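Side-chain contacts in ribonuclease P protein component 3 (PDB 3WYZ), which probably serves as an RNA-binding protein subunit of ribonuclease P, the complex that cuts the 5' leader from precursor tRNA: residues 67-72 and 78-83; 94-99 and 124-129; 100-103 and 109-112; 135-140 and 160-165. All coordinates share one frame; numbering follows the deposited sequence.

Contact 1: 67-72 and 78-83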
loop_
_atom_site.group_PDB
_atom_site.type_symbol
_atom_site.label_atom_id
_atom_site.label_comp_id
_atom_site.label_asym_id
_atom_site.label_seq_id
_atom_site.Cartn_x
_atom_site.Cartn_y
_atom_site.Cartn_z
ATOM N N LEU A 67 -1.321 -9.374 1.930
ATOM C CA LEU A 67 -1.758 -10.035 0.715
ATOM C C LEU A 67 -2.210 -8.986 -0.298
ATOM O O LEU A 67 -3.196 -8.279 -0.067
ATOM C CB LEU A 67 -2.902 -10.990 1.044
ATOM C CG LEU A 67 -3.317 -11.978 -0.042
ATOM C CD1 LEU A 67 -2.203 -12.980 -0.321
ATOM C CD2 LEU A 67 -4.593 -12.688 0.389
ATOM N N LEU A 68 -1.491 -8.883 -1.411
ATOM C CA LEU A 68 -1.819 -7.907 -2.449
ATOM C C LEU A 68 -2.611 -8.556 -3.579
ATOM O O LEU A 68 -2.073 -9.360 -4.343
ATOM C CB LEU A 68 -0.548 -7.255 -3.001
ATOM C CG LEU A 68 -0.744 -6.293 -4.181
ATOM C CD1 LEU A 68 -1.500 -5.049 -3.751
ATOM C CD2 LEU A 68 0.596 -5.928 -4.797
ATOM N N LEU A 69 -3.884 -8.187 -3.682
ATOM C CA LEU A 69 -4.760 -8.709 -4.722
ATOM C C LEU A 69 -4.686 -7.838 -5.967
ATOM O O LEU A 69 -4.973 -6.640 -5.912
ATOM C CB LEU A 69 -6.210 -8.765 -4.233
ATOM C CG LEU A 69 -6.501 -9.546 -2.953
ATOM C CD1 LEU A 69 -8.005 -9.558 -2.699
ATOM C CD2 LEU A 69 -5.945 -10.964 -3.015
ATOM N N VAL A 70 -4.292 -8.445 -7.084
ATOM C CA VAL A 70 -4.372 -7.792 -8.386
ATOM C C VAL A 70 -5.382 -8.571 -9.237
ATOM O O VAL A 70 -5.226 -9.771 -9.470
ATOM C CB VAL A 70 -2.987 -7.672 -9.065
ATOM C CG1 VAL A 70 -1.949 -7.157 -8.074
ATOM C CG2 VAL A 70 -2.518 -8.993 -9.645
ATOM N N THR A 71 -6.443 -7.891 -9.658
ATOM C CA THR A 71 -7.537 -8.533 -10.383
ATOM C C THR A 71 -8.460 -7.498 -11.025
ATOM O O THR A 71 -8.415 -6.314 -10.688
ATOM C CB THR A 71 -8.367 -9.456 -9.458
ATOM O OG1 THR A 71 -9.426 -10.065 -10.205
ATOM C CG2 THR A 71 -8.968 -8.683 -8.290
ATOM N N ARG A 72 -9.287 -7.963 -11.958
ATOM C CA ARG A 72 -10.280 -7.118 -12.616
ATOM C C ARG A 72 -11.689 -7.643 -12.345
ATOM O O ARG A 72 -12.569 -7.552 -13.201
ATOM C CB ARG A 72 -10.015 -7.056 -14.127
ATOM C CG ARG A 72 -8.673 -6.450 -14.519
ATOM C CD ARG A 72 -8.504 -5.039 -13.971
ATOM N NE ARG A 72 -7.626 -4.219 -14.803
ATOM C CZ ARG A 72 -7.999 -3.594 -15.919
ATOM N NH1 ARG A 72 -9.248 -3.685 -16.371
ATOM N NH2 ARG A 72 -7.111 -2.873 -16.593
ATOM N N ARG A 78 -14.534 -8.878 -2.237
ATOM C CA ARG A 78 -15.508 -9.200 -1.188
ATOM C C ARG A 78 -15.324 -10.628 -0.686
ATOM O O ARG A 78 -15.399 -10.888 0.513
ATOM C CB ARG A 78 -16.942 -9.028 -1.700
ATOM C CG ARG A 78 -17.973 -8.874 -0.591
ATOM C CD ARG A 78 -19.401 -8.996 -1.102
ATOM N NE ARG A 78 -19.718 -8.026 -2.156
ATOM C CZ ARG A 78 -19.718 -8.275 -3.469
ATOM N NH1 ARG A 78 -19.415 -9.480 -3.951
ATOM N NH2 ARG A 78 -20.028 -7.299 -4.318
ATOM N N GLU A 79 -15.081 -11.547 -1.616
ATOM C CA GLU A 79 -14.954 -12.964 -1.288
ATOM C C GLU A 79 -13.742 -13.234 -0.403
ATOM O O GLU A 79 -13.839 -13.983 0.565
ATOM C CB GLU A 79 -14.883 -13.804 -2.572
ATOM C CG GLU A 79 -14.964 -15.310 -2.353
ATOM C CD GLU A 79 -16.237 -15.756 -1.644
ATOM O OE1 GLU A 79 -17.310 -15.163 -1.892
ATOM O OE2 GLU A 79 -16.165 -16.710 -0.838
ATOM N N VAL A 80 -12.611 -12.616 -0.733
ATOM C CA VAL A 80 -11.385 -12.762 0.059
ATOM C C VAL A 80 -11.524 -12.092 1.435
ATOM O O VAL A 80 -11.053 -12.623 2.439
ATOM C CB VAL A 80 -10.162 -12.191 -0.690
ATOM C CG1 VAL A 80 -8.920 -12.204 0.193
ATOM C CG2 VAL A 80 -9.901 -12.982 -1.966
ATOM N N LYS A 81 -12.179 -10.935 1.471
ATOM C CA LYS A 81 -12.417 -10.210 2.719
ATOM C C LYS A 81 -13.303 -10.995 3.697
ATOM O O LYS A 81 -13.114 -10.908 4.913
ATOM C CB LYS A 81 -13.052 -8.846 2.421
ATOM C CG LYS A 81 -13.184 -7.917 3.622
ATOM C CD LYS A 81 -11.827 -7.422 4.100
ATOM C CE LYS A 81 -11.960 -6.481 5.287
ATOM N NZ LYS A 81 -12.249 -7.205 6.555
ATOM N N SER A 82 -14.260 -11.755 3.165
ATOM C CA SER A 82 -15.214 -12.505 3.997
ATOM C C SER A 82 -14.594 -13.692 4.749
ATOM O O SER A 82 -15.132 -14.123 5.770
ATOM C CB SER A 82 -16.387 -13.002 3.148
ATOM O OG SER A 82 -15.963 -13.977 2.211
ATOM N N ARG A 83 -13.472 -14.212 4.254
ATOM C CA ARG A 83 -12.847 -15.397 4.851
ATOM C C ARG A 83 -12.010 -15.051 6.087
ATOM O O ARG A 83 -11.715 -15.930 6.894
ATOM C CB ARG A 83 -11.976 -16.143 3.831
ATOM C CG ARG A 83 -12.539 -16.262 2.418
ATOM C CD ARG A 83 -13.964 -16.797 2.356
ATOM N NE ARG A 83 -14.030 -18.246 2.558
ATOM C CZ ARG A 83 -15.143 -18.975 2.474
ATOM N NH1 ARG A 83 -16.312 -18.402 2.195
ATOM N NH2 ARG A 83 -15.091 -20.289 2.675
#

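Contact 2: 94-99 and 124-129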
loop_
_atom_site.group_PDB
_atom_site.type_symbol
_atom_site.label_atom_id
_atom_site.label_comp_id
_atom_site.label_asym_id
_atom_site.label_seq_id
_atom_site.Cartn_x
_atom_site.Cartn_y
_atom_site.Cartn_z
ATOM N N GLY A 94 -5.721 1.068 -9.866
ATOM C CA GLY A 94 -5.546 1.247 -11.304
ATOM C C GLY A 94 -6.831 1.152 -12.103
ATOM O O GLY A 94 -7.004 1.866 -13.097
ATOM N N ASP A 95 -7.716 0.247 -11.692
ATOM C CA ASP A 95 -9.036 0.123 -12.295
ATOM C C ASP A 95 -10.031 0.816 -11.372
ATOM O O ASP A 95 -9.974 0.650 -10.151
ATOM C CB ASP A 95 -9.392 -1.356 -12.488
ATOM C CG ASP A 95 -10.724 -1.568 -13.210
ATOM O OD1 ASP A 95 -11.300 -0.608 -13.768
ATOM O OD2 ASP A 95 -11.199 -2.720 -13.226
ATOM N N MET A 96 -10.935 1.598 -11.955
ATOM C CA MET A 96 -11.867 2.397 -11.169
ATOM C C MET A 96 -12.907 1.564 -10.424
ATOM O O MET A 96 -13.295 1.918 -9.305
ATOM C CB MET A 96 -12.551 3.445 -12.047
ATOM C CG MET A 96 -11.738 4.717 -12.210
ATOM S SD MET A 96 -11.417 5.562 -10.646
ATOM C CE MET A 96 -11.451 7.267 -11.197
ATOM N N ARG A 97 -13.361 0.473 -11.042
ATOM C CA ARG A 97 -14.246 -0.486 -10.371
ATOM C C ARG A 97 -13.542 -1.146 -9.183
ATOM O O ARG A 97 -14.160 -1.399 -8.143
ATOM C CB ARG A 97 -14.711 -1.576 -11.343
ATOM C CG ARG A 97 -15.683 -1.094 -12.401
ATOM C CD ARG A 97 -16.278 -2.255 -13.189
ATOM N NE ARG A 97 -17.301 -1.799 -14.128
ATOM C CZ ARG A 97 -18.015 -2.591 -14.927
ATOM N NH1 ARG A 97 -17.833 -3.910 -14.922
ATOM N NH2 ARG A 97 -18.921 -2.057 -15.741
ATOM N N ILE A 98 -12.252 -1.426 -9.355
ATOM C CA ILE A 98 -11.438 -2.047 -8.313
ATOM C C ILE A 98 -11.155 -1.061 -7.195
ATOM O O ILE A 98 -11.317 -1.395 -6.022
ATOM C CB ILE A 98 -10.113 -2.599 -8.880
ATOM C CG1 ILE A 98 -10.400 -3.722 -9.891
ATOM C CG2 ILE A 98 -9.194 -3.092 -7.767
ATOM C CD1 ILE A 98 -11.144 -4.920 -9.332
ATOM N N ASN A 99 -10.742 0.149 -7.566
ATOM C CA ASN A 99 -10.521 1.216 -6.597
ATOM C C ASN A 99 -11.739 1.425 -5.699
ATOM O O ASN A 99 -11.598 1.550 -4.489
ATOM C CB ASN A 99 -10.173 2.535 -7.299
ATOM C CG ASN A 99 -8.779 2.537 -7.895
ATOM O OD1 ASN A 99 -8.083 1.536 -7.867
ATOM N ND2 ASN A 99 -8.376 3.669 -8.453
ATOM N N HIS A 124 -13.303 13.098 -4.848
ATOM C CA HIS A 124 -14.098 13.419 -3.659
ATOM C C HIS A 124 -14.938 12.237 -3.178
ATOM O O HIS A 124 -15.043 12.009 -1.967
ATOM C CB HIS A 124 -15.009 14.623 -3.928
ATOM C CG HIS A 124 -14.277 15.927 -4.034
ATOM N ND1 HIS A 124 -13.940 16.686 -2.932
ATOM C CD2 HIS A 124 -13.821 16.609 -5.112
ATOM C CE1 HIS A 124 -13.306 17.778 -3.326
ATOM N NE2 HIS A 124 -13.221 17.755 -4.645
ATOM N N THR A 125 -15.523 11.492 -4.120
ATOM C CA THR A 125 -16.365 10.335 -3.806
ATOM C C THR A 125 -15.568 9.218 -3.123
ATOM O O THR A 125 -15.927 8.770 -2.037
ATOM C CB THR A 125 -17.039 9.768 -5.081
ATOM O OG1 THR A 125 -17.867 10.775 -5.678
ATOM C CG2 THR A 125 -17.893 8.535 -4.767
ATOM N N LEU A 126 -14.491 8.769 -3.764
ATOM C CA LEU A 126 -13.662 7.698 -3.204
ATOM C C LEU A 126 -12.946 8.132 -1.935
ATOM O O LEU A 126 -12.766 7.327 -1.014
ATOM C CB LEU A 126 -12.638 7.215 -4.223
ATOM C CG LEU A 126 -13.178 6.461 -5.438
ATOM C CD1 LEU A 126 -12.117 6.326 -6.518
ATOM C CD2 LEU A 126 -13.685 5.094 -5.015
ATOM N N ALA A 127 -12.540 9.398 -1.885
ATOM C CA ALA A 127 -11.855 9.938 -0.710
ATOM C C ALA A 127 -12.776 9.894 0.495
ATOM O O ALA A 127 -12.360 9.498 1.587
ATOM C CB ALA A 127 -11.381 11.363 -0.966
ATOM N N GLY A 128 -14.027 10.291 0.275
ATOM C CA GLY A 128 -15.051 10.263 1.305
ATOM C C GLY A 128 -15.315 8.874 1.837
ATOM O O GLY A 128 -15.319 8.666 3.044
ATOM N N MET A 129 -15.525 7.918 0.937
ATOM C CA MET A 129 -15.789 6.535 1.335
ATOM C C MET A 129 -14.601 5.906 2.053
ATOM O O MET A 129 -14.788 5.122 2.988
ATOM C CB MET A 129 -16.155 5.679 0.126
ATOM C CG MET A 129 -17.517 5.985 -0.470
ATOM S SD MET A 129 -18.007 4.741 -1.684
ATOM C CE MET A 129 -16.863 5.096 -3.014
#

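Contact 3: 100-103 and 109-112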
loop_
_atom_site.group_PDB
_atom_site.type_symbol
_atom_site.label_atom_id
_atom_site.label_comp_id
_atom_site.label_asym_id
_atom_site.label_seq_id
_atom_site.Cartn_x
_atom_site.Cartn_y
_atom_site.Cartn_z
ATOM N N ARG A 100 -12.927 1.455 -6.299
ATOM C CA ARG A 100 -14.174 1.644 -5.556
ATOM C C ARG A 100 -14.506 0.443 -4.671
ATOM O O ARG A 100 -14.850 0.611 -3.499
ATOM C CB ARG A 100 -15.332 1.913 -6.523
ATOM C CG ARG A 100 -16.620 2.387 -5.857
ATOM C CD ARG A 100 -17.845 2.093 -6.719
ATOM N NE ARG A 100 -18.081 0.652 -6.853
ATOM C CZ ARG A 100 -19.066 0.099 -7.562
ATOM N NH1 ARG A 100 -19.943 0.852 -8.224
ATOM N NH2 ARG A 100 -19.178 -1.226 -7.607
ATOM N N MET A 101 -14.398 -0.760 -5.229
ATOM C CA MET A 101 -14.749 -1.984 -4.502
ATOM C C MET A 101 -13.783 -2.283 -3.356
ATOM O O MET A 101 -14.182 -2.850 -2.339
ATOM C CB MET A 101 -14.794 -3.183 -5.451
ATOM C CG MET A 101 -15.340 -4.461 -4.816
ATOM S SD MET A 101 -17.025 -4.281 -4.190
ATOM C CE MET A 101 -17.278 -5.880 -3.431
ATOM N N ALA A 102 -12.515 -1.922 -3.531
ATOM C CA ALA A 102 -11.532 -2.049 -2.459
ATOM C C ALA A 102 -11.912 -1.162 -1.274
ATOM O O ALA A 102 -11.820 -1.589 -0.124
ATOM C CB ALA A 102 -10.151 -1.684 -2.968
ATOM N N ILE A 103 -12.347 0.059 -1.569
ATOM C CA ILE A 103 -12.798 1.002 -0.548
ATOM C C ILE A 103 -14.081 0.508 0.109
ATOM O O ILE A 103 -14.173 0.465 1.341
ATOM C CB ILE A 103 -13.068 2.412 -1.133
ATOM C CG1 ILE A 103 -11.779 3.041 -1.701
ATOM C CG2 ILE A 103 -13.702 3.326 -0.083
ATOM C CD1 ILE A 103 -10.670 3.240 -0.693
ATOM N N ALA A 109 -5.800 -1.534 2.827
ATOM C CA ALA A 109 -5.204 -0.467 2.029
ATOM C C ALA A 109 -5.438 -0.631 0.540
ATOM O O ALA A 109 -5.470 -1.747 0.027
ATOM C CB ALA A 109 -3.712 -0.376 2.302
ATOM N N LEU A 110 -5.594 0.505 -0.134
ATOM C CA LEU A 110 -5.594 0.579 -1.583
ATOM C C LEU A 110 -4.247 1.143 -2.007
ATOM O O LEU A 110 -3.915 2.277 -1.664
ATOM C CB LEU A 110 -6.721 1.490 -2.072
ATOM C CG LEU A 110 -6.877 1.666 -3.584
ATOM C CD1 LEU A 110 -7.207 0.336 -4.239
ATOM C CD2 LEU A 110 -7.947 2.706 -3.898
ATOM N N ILE A 111 -3.476 0.344 -2.738
ATOM C CA ILE A 111 -2.132 0.724 -3.144
ATOM C C ILE A 111 -2.171 1.367 -4.522
ATOM O O ILE A 111 -2.628 0.744 -5.484
ATOM C CB ILE A 111 -1.186 -0.496 -3.195
ATOM C CG1 ILE A 111 -1.230 -1.296 -1.887
ATOM C CG2 ILE A 111 0.242 -0.058 -3.491
ATOM C CD1 ILE A 111 -0.854 -0.518 -0.639
ATOM N N SER A 112 -1.703 2.616 -4.601
ATOM C CA SER A 112 -1.533 3.334 -5.868
ATOM C C SER A 112 -2.769 3.293 -6.777
ATOM O O SER A 112 -2.772 2.584 -7.775
ATOM C CB SER A 112 -0.327 2.773 -6.625
ATOM O OG SER A 112 0.864 2.976 -5.896
#

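Contact 4: 135-140 and 160-165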
loop_
_atom_site.group_PDB
_atom_site.type_symbol
_atom_site.label_atom_id
_atom_site.label_comp_id
_atom_site.label_asym_id
_atom_site.label_seq_id
_atom_site.Cartn_x
_atom_site.Cartn_y
_atom_site.Cartn_z
ATOM N N VAL A 135 -10.214 3.000 5.148
ATOM C CA VAL A 135 -9.308 2.352 4.196
ATOM C C VAL A 135 -8.112 3.257 3.897
ATOM O O VAL A 135 -8.290 4.388 3.455
ATOM C CB VAL A 135 -10.034 2.017 2.880
ATOM C CG1 VAL A 135 -9.079 1.364 1.884
ATOM C CG2 VAL A 135 -11.224 1.102 3.150
ATOM N N ALA A 136 -6.902 2.751 4.136
ATOM C CA ALA A 136 -5.680 3.529 3.935
ATOM C C ALA A 136 -5.297 3.611 2.464
ATOM O O ALA A 136 -5.597 2.715 1.675
ATOM C CB ALA A 136 -4.531 2.930 4.732
ATOM N N ILE A 137 -4.622 4.696 2.101
ATOM C CA ILE A 137 -4.054 4.836 0.760
ATOM C C ILE A 137 -2.555 4.610 0.812
ATOM O O ILE A 137 -1.860 5.285 1.565
ATOM C CB ILE A 137 -4.341 6.222 0.156
ATOM C CG1 ILE A 137 -5.850 6.459 0.068
ATOM C CG2 ILE A 137 -3.714 6.355 -1.230
ATOM C CD1 ILE A 137 -6.588 5.528 -0.880
ATOM N N GLY A 138 -2.076 3.671 -0.006
ATOM C CA GLY A 138 -0.656 3.379 -0.131
ATOM C C GLY A 138 0.020 4.151 -1.251
ATOM O O GLY A 138 -0.274 3.941 -2.425
ATOM N N PHE A 139 0.937 5.037 -0.881
ATOM C CA PHE A 139 1.730 5.792 -1.843
ATOM C C PHE A 139 3.016 5.045 -2.152
ATOM O O PHE A 139 4.004 5.172 -1.422
ATOM C CB PHE A 139 2.060 7.186 -1.295
ATOM C CG PHE A 139 0.875 8.095 -1.210
ATOM C CD1 PHE A 139 0.088 8.112 -0.082
ATOM C CD2 PHE A 139 0.553 8.930 -2.262
ATOM C CE1 PHE A 139 -1.009 8.947 0.001
ATOM C CE2 PHE A 139 -0.542 9.769 -2.192
ATOM C CZ PHE A 139 -1.324 9.778 -1.059
ATOM N N SER A 140 2.995 4.264 -3.236
ATOM C CA SER A 140 4.134 3.433 -3.619
ATOM C C SER A 140 5.176 4.264 -4.355
ATOM O O SER A 140 4.842 5.055 -5.223
ATOM C CB SER A 140 3.682 2.263 -4.501
ATOM O OG SER A 140 3.275 2.717 -5.786
ATOM N N MET A 160 0.175 13.965 -6.049
ATOM C CA MET A 160 -0.192 15.258 -5.475
ATOM C C MET A 160 -1.707 15.418 -5.362
ATOM O O MET A 160 -2.193 15.871 -4.333
ATOM C CB MET A 160 0.393 16.409 -6.299
ATOM C CG MET A 160 1.902 16.552 -6.176
ATOM S SD MET A 160 2.585 17.740 -7.349
ATOM C CE MET A 160 4.330 17.325 -7.317
ATOM N N LYS A 161 -2.444 15.051 -6.409
ATOM C CA LYS A 161 -3.912 15.151 -6.395
ATOM C C LYS A 161 -4.518 14.233 -5.331
ATOM O O LYS A 161 -5.429 14.629 -4.603
ATOM C CB LYS A 161 -4.521 14.807 -7.765
ATOM C CG LYS A 161 -4.163 15.772 -8.891
ATOM C CD LYS A 161 -5.305 15.926 -9.893
ATOM C CE LYS A 161 -4.824 16.432 -11.252
ATOM N NZ LYS A 161 -5.924 17.050 -12.052
ATOM N N THR A 162 -4.010 13.007 -5.254
ATOM C CA THR A 162 -4.478 12.039 -4.277
ATOM C C THR A 162 -4.139 12.475 -2.850
ATOM O O THR A 162 -4.954 12.323 -1.941
ATOM C CB THR A 162 -3.883 10.648 -4.546
ATOM O OG1 THR A 162 -4.235 10.223 -5.871
ATOM C CG2 THR A 162 -4.398 9.642 -3.555
ATOM N N TRP A 163 -2.940 13.011 -2.650
ATOM C CA TRP A 163 -2.550 13.498 -1.327
ATOM C C TRP A 163 -3.486 14.611 -0.846
ATOM O O TRP A 163 -3.937 14.588 0.288
ATOM C CB TRP A 163 -1.100 13.990 -1.320
ATOM C CG TRP A 163 -0.786 14.899 -0.162
ATOM C CD1 TRP A 163 -0.382 16.192 -0.228
ATOM C CD2 TRP A 163 -0.891 14.582 1.236
ATOM N NE1 TRP A 163 -0.211 16.706 1.038
ATOM C CE2 TRP A 163 -0.523 15.740 1.954
ATOM C CE3 TRP A 163 -1.270 13.436 1.944
ATOM C CZ2 TRP A 163 -0.503 15.785 3.353
ATOM C CZ3 TRP A 163 -1.254 13.481 3.341
ATOM C CH2 TRP A 163 -0.876 14.656 4.028
ATOM N N GLN A 164 -3.780 15.575 -1.713
ATOM C CA GLN A 164 -4.628 16.715 -1.358
ATOM C C GLN A 164 -6.023 16.263 -0.926
ATOM O O GLN A 164 -6.621 16.840 -0.032
ATOM C CB GLN A 164 -4.744 17.686 -2.540
ATOM C CG GLN A 164 -3.457 18.439 -2.869
ATOM C CD GLN A 164 -3.503 19.126 -4.228
ATOM O OE1 GLN A 164 -4.503 19.737 -4.591
ATOM N NE2 GLN A 164 -2.414 19.033 -4.979
ATOM N N LEU A 165 -6.534 15.226 -1.594
ATOM C CA LEU A 165 -7.826 14.622 -1.256
ATOM C C LEU A 165 -7.737 13.834 0.049
ATOM O O LEU A 165 -8.550 14.025 0.943
ATOM C CB LEU A 165 -8.305 13.695 -2.382
ATOM C CG LEU A 165 -8.878 14.402 -3.611
ATOM C CD1 LEU A 165 -8.971 13.451 -4.800
ATOM C CD2 LEU A 165 -10.239 14.999 -3.292
#

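Contact 1: 67-72 and 78-83
Leu69 and Val80 meet tip to tip where strand 65-70 of the TIM-barrel-like fold packs against helix 74-83, the helix of the right-handed beta-alpha-beta crossover that leads on to strand 88-92. Both CB atoms point into the gap, and a single methyl, CD1 of Leu69, does the touching. It lies 4.0 Å from CB of Val80 and about as far from CG1 and CG2, which puts it against the branched head of the valine as a whole. Val80 presents this fork because CG1 is anti to its backbone N (chi1 174°) while CG2 is anti to the carbonyl carbon, so that both methyls lie about equally near CD1 of Leu69. Leucine supplies the reach from the strand, and beta-branched valine gives it a compact, rigid apolar surface to meet.

Leu67, two residues earlier and on the same face of the strand, also points to the helix but adds only a looser touch. Around this apolar patch, Leu40 of strand 33-41 lies against both leucines, and Leu89 of strand 88-92 against both Leu69 and Val80. The polar groups of the helix stay on its other faces: the OG of Ser82 turns back to donate a hydrogen bond to the O of Glu79, 2.7 Å away. The extra touch of Leu67 is made by its CD2, 4.4 Å from CG1 of Val80.

Contact 2: 94-99 and 124-129
Leu126 holds its CG anti to its own carbonyl carbon (chi1 -69°), and the extended chi2 of 167° carries its forked end across to helix 96-104, where Met96 and Asn99 receive it. Helices 96-104 and 124-133, which follow strands 88-92 and 109-111, are neighbours packed side by side outside the parallel sheet of the TIM-barrel-like fold. Met96 starts out along the flank of its helix, but bends at chi2 (-61°) and thereby swings its sulfur over to the leucine, with SD 4.3 Å from CD1 of Leu126. Met96 and Asn99 lie one turn apart, so CD1 spans the two, meeting CB of Asn99 as well, while CD2 of Leu126 rests 4.1 Å from the backbone O of Asn99 and continues on to Arg100. Flexible methionine suits the more open margin of this contact.

Asn99 is buried, and its amide is used within its own surroundings. OD1 accepts the N-H of Gly94 at 3.1 Å, while ND2 donates to the O atoms of Gly121 and Pro113. This ties the start of the helix, where Asp95 is the N-cap residue, to the loop leading into helix 124-133. The direct contact between the helices is thus van der Waals, while the buried amide is satisfied by backbone groups.

Contact 3: 100-103 and 109-112
Leu110 meets both Ala102 and Ile103, one with each of its methyls. CD1 lies 3.8 Å from CB of Ala102, and CD2 is 4.2 Å from CD1 of Ile103, so the fork of the leucine spans two consecutive residues of the helix. With CG anti to the backbone N (chi1 -179°), the leucine extends from the strand straight into this pair. Alanine suits the place nearest the strand: its lone methyl lets the backbones come close, with CA of Ala102 only 6.6 Å from CA of Leu110. Ile103 sets out along the flank of the helix, and its longer CG1 branch brings CD1 round to the leucine.

In the next shell, Val91 of strand 88-92 and Val107 of the connecting loop pack on Ala102, while Val135 lies against Ile103. The strand that carries Leu110 is held from both sides by backbone hydrogen bonds: Leu110 pairs with Ala136 and Gly138, whereas Ala109 and Ile111 pair with Val91. These bonds hold the strand so that the leucine side chain faces the helix.

Helix 96-104 is the crossover helix of the beta-alpha-beta unit, joining strand 88-92 to strand 109-111. Its flanks are covered by helix 74-83, through Met101 against Pro74 and Ile77, and by helix 124-133, through Ile103 against Met129 and Ala130.

Contact 4: 135-140 and 160-165
Phe139 makes the aromatic part of this contact, driving the far end of its ring against helix 149-168 at Thr162 and Trp163. That helix lies in the connection from strand 136-140 to its parallel neighbour 173-176 and packs on the sheet of the TIM-barrel-like fold. CZ of Phe139 lies 3.9 Å from CA of Trp163 and 4.2 Å from CB of the same residue, so the phenyl ring meets the root of the tryptophan and not its indole. CG is anti to the carbonyl carbon (chi1 -70°), which sends the ring alongside Thr162, the two side chains running in opposite directions. Phenylalanine has the length needed here, since the axes of strand and helix stay 10.6 Å apart and run nearly antiparallel.

Aliphatic contact centres on the methyl of Thr162. Its CG2 touches both CZ of Phe139, 4.0 Å away, and CG2 of Ile137, at 4.1 Å. Beta-branched isoleucine suits the strand and offers that CG2 to the helix.

The polar interaction belongs to the helix itself: OG1 of Thr162 bonds to the backbone O of Phe158, one turn earlier. Nearby, the ring of Trp114 meets that of Phe139. Threonine is thus two-sided, and a buried hydroxyl satisfied by its own helix implies that the surface turned to the sheet can be apolar.

All four contacts are mainly buried and apolar, but three join helix to sheet and one helix to helix. Contacts 1, 3 and 4 each press a helix on the same parallel sheet, whereas contact 2 joins two helices outside it and, with the partly exposed Met96, is the nearest to a surface contact. Contacts 2 and 3 share helix 96-104, their centres 7 Å apart. Contacts 3 and 4 use neighbouring strands, linked by Leu110 O and Gly138 N. Contacts 1 and 3 lie within single beta-alpha-beta units and rely on aliphatic groups alone; contact 4, from a longer connection, adds an aromatic ring, and contact 2 adds a methionine sulfur and, beside it, a buried amide bonded to nearby loops.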